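Long-range contacts in cyclic nucleotide-gated potassium channel mll3241 (Mesorhizobium loti, PDB 4MUV), which forms a homotetrameric potassium channel that cAMP activates, represented here by its cytoplasmic cyclic nucleotide-binding domain with cyclic GMP bound: residues A40-A45 and A101-L106; D57-V62 and G80-E85. The protein carries 3 engineered substitutions. One frame throughout, in Å; residues are numbered along the deposited sequence.

Contact 1: A40-A45 and A101-L106; sequences ARTVPA and ATTVSL
R41 and L106 form a hydrogen-bonded antiparallel pair, R41 N giving its hydrogen to L106 O at 2.9 Å and L106 N returning one to R41 O at 2.8 Å. Two residues on, V43 N reaches V104 O over 2.8 Å, while V104 N meets V43 O at 3.0 Å. Between these pairs T42 faces S105 in a non-hydrogen-bonded pair, where the side chains add a bond of their own: T42 OG1 donates to S105 OG at 3.2 Å. Both hydroxyls stand anti to their carbonyl carbons (chi1 -63° and -66°), which brings them tip to tip on one face of the sheet. S105 OG has a stronger partner in E64, so it joins the edge strand to the strand beyond. An alanine in place of S105 would probably leave T42 OG1 without its mate across the strands and deprive the E64 carboxylate of a hydrogen-bond partner. Nearby, the methyls T42 CG2 and T103 CG2 touch at 3.7 Å. The face of V43, V104 and L106 is apolar beside R41, whose side chain leads away: V43 CB lies 3.8 Å from V104 CG1, and V43 CG2 meets L106 CD1 at the methyl tips. Past the paired residues, A45 CB rests on A101 O as the chains run into loops. In the beta-roll of the cyclic nucleotide-binding domain, 39-43 is one of its sheet's two outermost strands within this chain, and 104-110 separates it from 58-64. V43 and L106 pack on I49 of strand 48-50, A40 leans on helix 13-17, and R41 bridges to D9 in helix 2-10.

Contact 2: D57-V62 and G80-E85; sequences DRMFFV and GAFFGE. With PCG (cyclic guanosine monophosphate), chain C.
This antiparallel pairing in the domain's beta-roll contributes to the cyclic nucleotide pocket: F83, ending strand 82-83, and the following G84 and E85 meet the ligand. G84 N donates to O2' of cyclic GMP at 2.8 Å, and that hydroxyl in turn donates to E85 OE2, which also forms a salt bridge with R135 of helix 122-139. Behind the pocket, F60 and F83 exchange two backbone hydrogen bonds, and V62 N binds A81 O. At the far end G80 N closes on V62 O, while one water donates to both V62 O and A81 O. The F60 and F83 rings are nearly parallel but slid apart, their planes at 22°, with F60 CB over one face of the F83 ring and V62 CG2 at its edge. On the other face of the sheet F61 and F82 lie side by side, F61 CD2 against F82 CB, and both approach the C-terminal helix, F82 meeting F128 edge-to-face. M59 turns there too, its CG lodged between the backbone N and the carbonyl carbon (chi1 67°) and its chain bent at the sulfur; this sets CE 3.6 Å from F82 CB and SD 4.0 Å from E85 CB.

Overall arrangement
Contacts 1 and 2 have their centres about 12 Å apart and lie in one antiparallel sheet, whose strands run in the order 39-43, 104-110, 58-64, 82-83. Each joins an outermost strand to an inner one, and the two inner strands are neighbours, so the contacts meet through L106 and V104, which pack on F60 and V62; L106 CD2 also reaches F83 CE1 at 4.0 Å. Along the chain, 57-62 and 80-85 are nested within the loop closed by 40-45 and 101-106. Contact 2 lies near the centre of the chain and supplies F83, G84 and E85 to the nucleotide pocket, whereas contact 1 lies farther out, the L106 side chain about 11 Å from the ligand.

Contact 1: A40-A45 and A101-L106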
ATOM      1  N   ALA A  40       5.825   8.673  -3.250  1.00  9.65           N
ATOM      2  CA  ALA A  40       5.649   8.980  -1.841  1.00  8.77           C
ATOM      3  C   ALA A  40       4.621  10.089  -1.673  1.00  8.33           C
ATOM      4  O   ALA A  40       4.632  11.078  -2.401  1.00 10.48           O
ATOM      5  CB  ALA A  40       6.979   9.354  -1.186  1.00 10.68           C
ATOM      6  N   ARG A  41       3.746   9.908  -0.691  1.00  9.70           N
ATOM      7  CA  ARG A  41       2.657  10.822  -0.405  1.00 10.91           C
ATOM      8  C   ARG A  41       2.499  10.982   1.089  1.00 11.31           C
ATOM      9  O   ARG A  41       2.516  10.009   1.804  1.00 12.87           O
ATOM     10  CB  ARG A  41       1.338  10.244  -0.938  1.00 12.57           C
ATOM     11  CG  ARG A  41       1.334   9.951  -2.435  1.00 13.98           C
ATOM     12  CD  ARG A  41       1.320  11.275  -3.154  1.00 13.12           C
ATOM     13  NE  ARG A  41       1.286  11.219  -4.625  1.00 13.92           N
ATOM     14  CZ  ARG A  41       2.329  11.419  -5.435  1.00 11.29           C
ATOM     15  NH1 ARG A  41       3.551  11.607  -4.955  1.00 11.47           N
ATOM     16  NH2 ARG A  41       2.137  11.456  -6.761  1.00 12.82           N
ATOM     17  N   THR A  42       2.286  12.206   1.548  1.00 11.54           N
ATOM     18  CA  THR A  42       1.901  12.452   2.922  1.00 10.74           C
ATOM     19  C   THR A  42       0.442  12.889   2.969  1.00 11.48           C
ATOM     20  O   THR A  42      -0.008  13.718   2.168  1.00 14.15           O
ATOM     21  CB  THR A  42       2.828  13.484   3.574  1.00 12.93           C
ATOM     22  OG1 THR A  42       4.159  12.964   3.611  1.00 15.96           O
ATOM     23  CG2 THR A  42       2.409  13.793   4.998  1.00 13.99           C
ATOM     24  N   VAL A  43      -0.305  12.291   3.886  1.00 10.98           N
ATOM     25  CA  VAL A  43      -1.740  12.528   4.043  1.00 10.75           C
ATOM     26  C   VAL A  43      -2.022  13.097   5.432  1.00 11.60           C
ATOM     27  O   VAL A  43      -1.561  12.540   6.418  1.00 11.69           O
ATOM     28  CB  VAL A  43      -2.538  11.208   3.818  1.00 10.52           C
ATOM     29  CG1 VAL A  43      -4.031  11.435   3.985  1.00 11.25           C
ATOM     30  CG2 VAL A  43      -2.251  10.652   2.444  1.00 10.39           C
ATOM     31  N   PRO A  44      -2.742  14.231   5.508  1.00 13.02           N
ATOM     32  CA  PRO A  44      -3.019  14.835   6.819  1.00 12.38           C
ATOM     33  C   PRO A  44      -3.965  13.971   7.644  1.00 12.62           C
ATOM     34  O   PRO A  44      -4.828  13.264   7.123  1.00 12.96           O
ATOM     35  CB  PRO A  44      -3.681  16.176   6.479  1.00 15.85           C
ATOM     36  CG  PRO A  44      -4.221  16.011   5.124  1.00 18.75           C
ATOM     37  CD  PRO A  44      -3.359  14.995   4.412  1.00 14.55           C
ATOM     38  N   ALA A  45      -3.792  14.078   8.949  1.00 12.99           N
ATOM     39  CA  ALA A  45      -4.621  13.384   9.894  1.00 14.27           C
ATOM     40  C   ALA A  45      -6.096  13.561   9.572  1.00 14.06           C
ATOM     41  O   ALA A  45      -6.561  14.660   9.304  1.00 14.70           O
ATOM     42  CB  ALA A  45      -4.312  13.887  11.296  1.00 14.85           C
ATOM     43  N   ALA A 101      -4.690   8.319  10.460  1.00 10.62           N
ATOM     44  CA  ALA A 101      -4.956   8.467  11.885  1.00 11.50           C
ATOM     45  C   ALA A 101      -4.173   9.695  12.386  1.00 11.84           C
ATOM     46  O   ALA A 101      -4.745  10.735  12.668  1.00 14.90           O
ATOM     47  CB  ALA A 101      -4.561   7.197  12.613  1.00 13.14           C
ATOM     48  N   THR A 102      -2.857   9.563  12.454  1.00 12.57           N
ATOM     49  CA  THR A 102      -1.973  10.693  12.548  1.00 13.34           C
ATOM     50  C   THR A 102      -1.638  11.094  11.117  1.00 12.93           C
ATOM     51  O   THR A 102      -2.011  10.410  10.161  1.00 13.45           O
ATOM     52  CB  THR A 102      -0.687  10.306  13.303  1.00 14.68           C
ATOM     53  OG1 THR A 102      -0.014   9.242  12.621  1.00 17.38           O
ATOM     54  CG2 THR A 102      -0.994   9.894  14.736  1.00 15.96           C
ATOM     55  N   THR A 103      -0.916  12.189  10.950  1.00 12.78           N
ATOM     56  CA  THR A 103      -0.319  12.495   9.663  1.00 12.64           C
ATOM     57  C   THR A 103       0.476  11.275   9.243  1.00 11.15           C
ATOM     58  O   THR A 103       1.188  10.712  10.046  1.00 13.21           O
ATOM     59  CB  THR A 103       0.643  13.670   9.783  1.00 16.96           C
ATOM     60  OG1 THR A 103       0.046  14.689  10.576  1.00 23.75           O
ATOM     61  CG2 THR A 103       0.991  14.179   8.399  1.00 16.04           C
ATOM     62  N   VAL A 104       0.358  10.850   7.989  1.00 10.36           N
ATOM     63  CA  VAL A 104       0.963   9.596   7.568  1.00 10.27           C
ATOM     64  C   VAL A 104       1.719   9.746   6.246  1.00  9.38           C
ATOM     65  O   VAL A 104       1.281  10.465   5.356  1.00 10.96           O
ATOM     66  CB  VAL A 104      -0.126   8.495   7.480  1.00 10.17           C
ATOM     67  CG1 VAL A 104      -1.171   8.809   6.384  1.00 10.95           C
ATOM     68  CG2 VAL A 104       0.493   7.121   7.296  1.00 10.57           C
ATOM     69  N   SER A 105       2.885   9.106   6.134  1.00  9.56           N
ATOM     70  CA  SER A 105       3.613   8.982   4.871  1.00  9.98           C
ATOM     71  C   SER A 105       3.410   7.600   4.336  1.00  8.58           C
ATOM     72  O   SER A 105       3.544   6.595   5.057  1.00  9.56           O
ATOM     73  CB  SER A 105       5.126   9.243   4.989  1.00 12.61           C
ATOM     74  OG  SER A 105       5.317  10.582   5.337  1.00 13.71           O
ATOM     75  N   LEU A 106       3.097   7.572   3.050  1.00  9.07           N
ATOM     76  CA  LEU A 106       2.792   6.368   2.307  1.00  9.24           C
ATOM     77  C   LEU A 106       3.668   6.293   1.076  1.00  8.84           C
ATOM     78  O   LEU A 106       4.012   7.311   0.495  1.00 10.82           O
ATOM     79  CB  LEU A 106       1.339   6.428   1.814  1.00 10.53           C
ATOM     80  CG  LEU A 106       0.248   6.697   2.819  1.00  9.10           C
ATOM     81  CD1 LEU A 106      -1.102   6.894   2.152  1.00 10.13           C
ATOM     82  CD2 LEU A 106       0.175   5.575   3.821  1.00 10.03           C
TER

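Contact 2: D57-V62 and G80-E85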
ATOM      1  N   ASP A  57      -7.208   1.347  -7.705  1.00 13.07           N
ATOM      2  CA  ASP A  57      -6.214   1.305  -8.772  1.00 13.52           C
ATOM      3  C   ASP A  57      -4.802   1.421  -8.236  1.00 12.33           C
ATOM      4  O   ASP A  57      -3.874   1.596  -9.011  1.00 13.30           O
ATOM      5  CB  ASP A  57      -6.475   2.440  -9.772  1.00 18.82           C
ATOM      6  CG  ASP A  57      -6.316   3.809  -9.142  1.00 22.16           C
ATOM      7  OD1 ASP A  57      -6.183   3.872  -7.896  1.00 25.51           O
ATOM      8  OD2 ASP A  57      -6.388   4.834  -9.880  1.00 27.10           O
ATOM      9  N   ARG A  58      -4.639   1.311  -6.928  1.00 12.20           N
ATOM     10  CA  ARG A  58      -3.319   1.366  -6.323  1.00 11.03           C
ATOM     11  C   ARG A  58      -3.368   0.787  -4.924  1.00  9.31           C
ATOM     12  O   ARG A  58      -4.439   0.548  -4.369  1.00 10.11           O
ATOM     13  CB  ARG A  58      -2.857   2.809  -6.257  1.00 12.29           C
ATOM     14  CG  ARG A  58      -3.694   3.646  -5.318  1.00 13.06           C
ATOM     15  CD  ARG A  58      -3.612   5.120  -5.623  1.00 16.48           C
ATOM     16  NE  ARG A  58      -4.244   5.418  -6.892  1.00 18.21           N
ATOM     17  CZ  ARG A  58      -4.124   6.567  -7.543  1.00 22.18           C
ATOM     18  NH1 ARG A  58      -3.389   7.554  -7.045  1.00 23.67           N
ATOM     19  NH2 ARG A  58      -4.743   6.725  -8.697  1.00 24.43           N
ATOM     20  N   MET A  59      -2.197   0.536  -4.351  1.00  8.13           N
ATOM     21  CA  MET A  59      -2.114   0.179  -2.935  1.00  7.75           C
ATOM     22  C   MET A  59      -1.021   1.016  -2.291  1.00  7.73           C
ATOM     23  O   MET A  59      -0.344   1.802  -2.969  1.00  8.84           O
ATOM     24  CB  MET A  59      -1.893  -1.317  -2.710  1.00  7.82           C
ATOM     25  CG  MET A  59      -0.548  -1.806  -3.180  1.00 10.20           C
ATOM     26  SD  MET A  59      -0.126  -3.452  -2.581  1.00 11.79           S
ATOM     27  CE  MET A  59       0.065  -3.117  -0.834  1.00 11.71           C
ATOM     28  N   PHE A  60      -0.881   0.871  -0.979  1.00  7.36           N
ATOM     29  CA  PHE A  60      -0.100   1.803  -0.181  1.00  7.51           C
ATOM     30  C   PHE A  60       0.701   1.055   0.876  1.00  7.42           C
ATOM     31  O   PHE A  60       0.185   0.139   1.537  1.00  8.81           O
ATOM     32  CB  PHE A  60      -1.007   2.780   0.536  1.00  9.18           C
ATOM     33  CG  PHE A  60      -1.918   3.553  -0.374  1.00 10.56           C
ATOM     34  CD1 PHE A  60      -1.510   4.763  -0.905  1.00 12.37           C
ATOM     35  CD2 PHE A  60      -3.184   3.093  -0.656  1.00 11.40           C
ATOM     36  CE1 PHE A  60      -2.338   5.495  -1.731  1.00 14.67           C
ATOM     37  CE2 PHE A  60      -4.030   3.820  -1.489  1.00 13.98           C
ATOM     38  CZ  PHE A  60      -3.602   5.023  -2.024  1.00 15.50           C
ATOM     39  N   PHE A  61       1.963   1.462   1.049  1.00  7.69           N
ATOM     40  CA  PHE A  61       2.843   0.979   2.113  1.00  7.94           C
ATOM     41  C   PHE A  61       3.005   2.101   3.111  1.00  8.26           C
ATOM     42  O   PHE A  61       3.404   3.204   2.765  1.00  9.46           O
ATOM     43  CB  PHE A  61       4.186   0.556   1.523  1.00  8.85           C
ATOM     44  CG  PHE A  61       4.032  -0.547   0.538  1.00  9.34           C
ATOM     45  CD1 PHE A  61       3.748  -0.275  -0.781  1.00  9.80           C
ATOM     46  CD2 PHE A  61       4.095  -1.868   0.949  1.00  9.14           C
ATOM     47  CE1 PHE A  61       3.558  -1.296  -1.672  1.00 11.58           C
ATOM     48  CE2 PHE A  61       3.881  -2.893   0.055  1.00 10.50           C
ATOM     49  CZ  PHE A  61       3.619  -2.604  -1.259  1.00 12.99           C
ATOM     50  N   VAL A  62       2.676   1.824   4.376  1.00  8.19           N
ATOM     51  CA  VAL A  62       2.818   2.843   5.422  1.00  8.97           C
ATOM     52  C   VAL A  62       4.280   2.923   5.839  1.00  8.65           C
ATOM     53  O   VAL A  62       4.902   1.905   6.156  1.00 10.24           O
ATOM     54  CB  VAL A  62       1.966   2.513   6.662  1.00  8.82           C
ATOM     55  CG1 VAL A  62       2.097   3.585   7.710  1.00  8.94           C
ATOM     56  CG2 VAL A  62       0.504   2.337   6.278  1.00 10.32           C
ATOM     57  N   GLY A  80       5.555  -0.162   8.055  1.00 10.51           N
ATOM     58  CA  GLY A  80       5.818  -1.533   7.671  1.00 12.35           C
ATOM     59  C   GLY A  80       4.577  -2.240   7.180  1.00 11.70           C
ATOM     60  O   GLY A  80       4.669  -3.258   6.523  1.00 14.71           O
ATOM     61  N   ALA A  81       3.405  -1.711   7.514  1.00  9.95           N
ATOM     62  CA  ALA A  81       2.145  -2.312   7.098  1.00  9.09           C
ATOM     63  C   ALA A  81       1.766  -1.844   5.712  1.00  8.66           C
ATOM     64  O   ALA A  81       2.344  -0.891   5.196  1.00  9.72           O
ATOM     65  CB  ALA A  81       1.039  -1.961   8.106  1.00 11.56           C
ATOM     66  N   PHE A  82       0.751  -2.476   5.135  1.00  7.98           N
ATOM     67  CA  PHE A  82       0.276  -2.084   3.804  1.00  7.35           C
ATOM     68  C   PHE A  82      -1.219  -2.307   3.718  1.00  7.46           C
ATOM     69  O   PHE A  82      -1.803  -3.081   4.481  1.00  7.63           O
ATOM     70  CB  PHE A  82       1.023  -2.802   2.673  1.00  8.64           C
ATOM     71  CG  PHE A  82       0.975  -4.294   2.770  1.00  8.77           C
ATOM     72  CD1 PHE A  82      -0.152  -5.006   2.382  1.00  8.68           C
ATOM     73  CD2 PHE A  82       2.069  -5.005   3.236  1.00 11.72           C
ATOM     74  CE1 PHE A  82      -0.203  -6.380   2.466  1.00 10.98           C
ATOM     75  CE2 PHE A  82       2.023  -6.387   3.330  1.00 13.19           C
ATOM     76  CZ  PHE A  82       0.875  -7.073   2.934  1.00 13.00           C
ATOM     77  N   PHE A  83      -1.848  -1.572   2.811  1.00  7.54           N
ATOM     78  CA  PHE A  83      -3.282  -1.690   2.571  1.00  7.23           C
ATOM     79  C   PHE A  83      -3.605  -1.328   1.129  1.00  7.41           C
ATOM     80  O   PHE A  83      -2.836  -0.644   0.457  1.00  7.69           O
ATOM     81  CB  PHE A  83      -4.050  -0.820   3.568  1.00  8.02           C
ATOM     82  CG  PHE A  83      -3.807   0.651   3.426  1.00  7.54           C
ATOM     83  CD1 PHE A  83      -2.772   1.266   4.100  1.00  7.60           C
ATOM     84  CD2 PHE A  83      -4.634   1.431   2.643  1.00  7.59           C
ATOM     85  CE1 PHE A  83      -2.556   2.630   3.959  1.00  8.29           C
ATOM     86  CE2 PHE A  83      -4.410   2.789   2.503  1.00  8.64           C
ATOM     87  CZ  PHE A  83      -3.384   3.389   3.155  1.00  8.40           C
ATOM     88  N   GLY A  84      -4.779  -1.785   0.676  1.00  7.46           N
ATOM     89  CA  GLY A  84      -5.235  -1.547  -0.686  1.00  8.39           C
ATOM     90  C   GLY A  84      -4.974  -2.690  -1.640  1.00  8.13           C
ATOM     91  O   GLY A  84      -5.380  -2.632  -2.798  1.00  9.49           O
ATOM     92  N   GLU A  85      -4.311  -3.738  -1.146  1.00  8.27           N
ATOM     93  CA  GLU A  85      -4.034  -4.904  -1.981  1.00  9.77           C
ATOM     94  C   GLU A  85      -5.292  -5.675  -2.364  1.00 10.89           C
ATOM     95  O   GLU A  85      -5.342  -6.282  -3.412  1.00 12.09           O
ATOM     96  CB  GLU A  85      -3.052  -5.868  -1.290  1.00 10.65           C
ATOM     97  CG  GLU A  85      -3.579  -6.679  -0.094  1.00 10.25           C
ATOM     98  CD  GLU A  85      -3.895  -5.803   1.119  1.00 10.00           C
ATOM     99  OE1 GLU A  85      -3.252  -4.736   1.281  1.00  9.58           O
ATOM    100  OE2 GLU A  85      -4.793  -6.169   1.905  1.00 10.12           O
TER
HETATM  101  PA  PCG C 401      -8.989  -2.731  -0.131  1.00  7.07           P
HETATM  102  O1A PCG C 401      -8.415  -2.548  -1.520  1.00  8.00           O
HETATM  103  O2A PCG C 401     -10.261  -3.495  -0.032  1.00  8.23           O
HETATM  104  O5' PCG C 401      -9.199  -1.333   0.496  1.00  7.12           O
HETATM  105  C5' PCG C 401      -9.365  -1.210   1.835  1.00  8.86           C
HETATM  106  C4' PCG C 401      -8.179  -1.904   2.529  1.00  7.32           C
HETATM  107  O4' PCG C 401      -8.103  -1.876   4.003  1.00  8.14           O
HETATM  108  C3' PCG C 401      -8.152  -3.236   2.178  1.00  7.02           C
HETATM  109  O3' PCG C 401      -7.876  -3.436   0.756  1.00  7.25           O
HETATM  110  C2' PCG C 401      -7.037  -3.798   3.151  1.00  7.42           C
HETATM  111  O2' PCG C 401      -5.767  -3.705   2.507  1.00  8.00           O
HETATM  112  C1' PCG C 401      -7.104  -2.973   4.287  1.00  6.67           C
HETATM  113  N9  PCG C 401      -7.473  -3.597   5.522  1.00  7.65           N
HETATM  114  C8  PCG C 401      -6.707  -3.714   6.657  1.00  8.03           C
HETATM  115  N7  PCG C 401      -7.317  -4.450   7.588  1.00  8.12           N
HETATM  116  C5  PCG C 401      -8.519  -4.813   7.029  1.00  7.64           C
HETATM  117  C6  PCG C 401      -9.602  -5.607   7.539  1.00  8.99           C
HETATM  118  O6  PCG C 401      -9.650  -6.142   8.673  1.00  9.19           O
HETATM  119  N1  PCG C 401     -10.655  -5.754   6.668  1.00  7.74           N
HETATM  120  C2  PCG C 401     -10.678  -5.239   5.381  1.00  9.44           C
HETATM  121  N2  PCG C 401     -11.756  -5.464   4.608  1.00 10.62           N
HETATM  122  N3  PCG C 401      -9.665  -4.476   4.859  1.00  8.23           N
HETATM  123  C4  PCG C 401      -8.589  -4.304   5.754  1.00  7.87           C
HETATM  124  O   HOH W   1       5.204  -0.676   4.643  1.00 15.92           O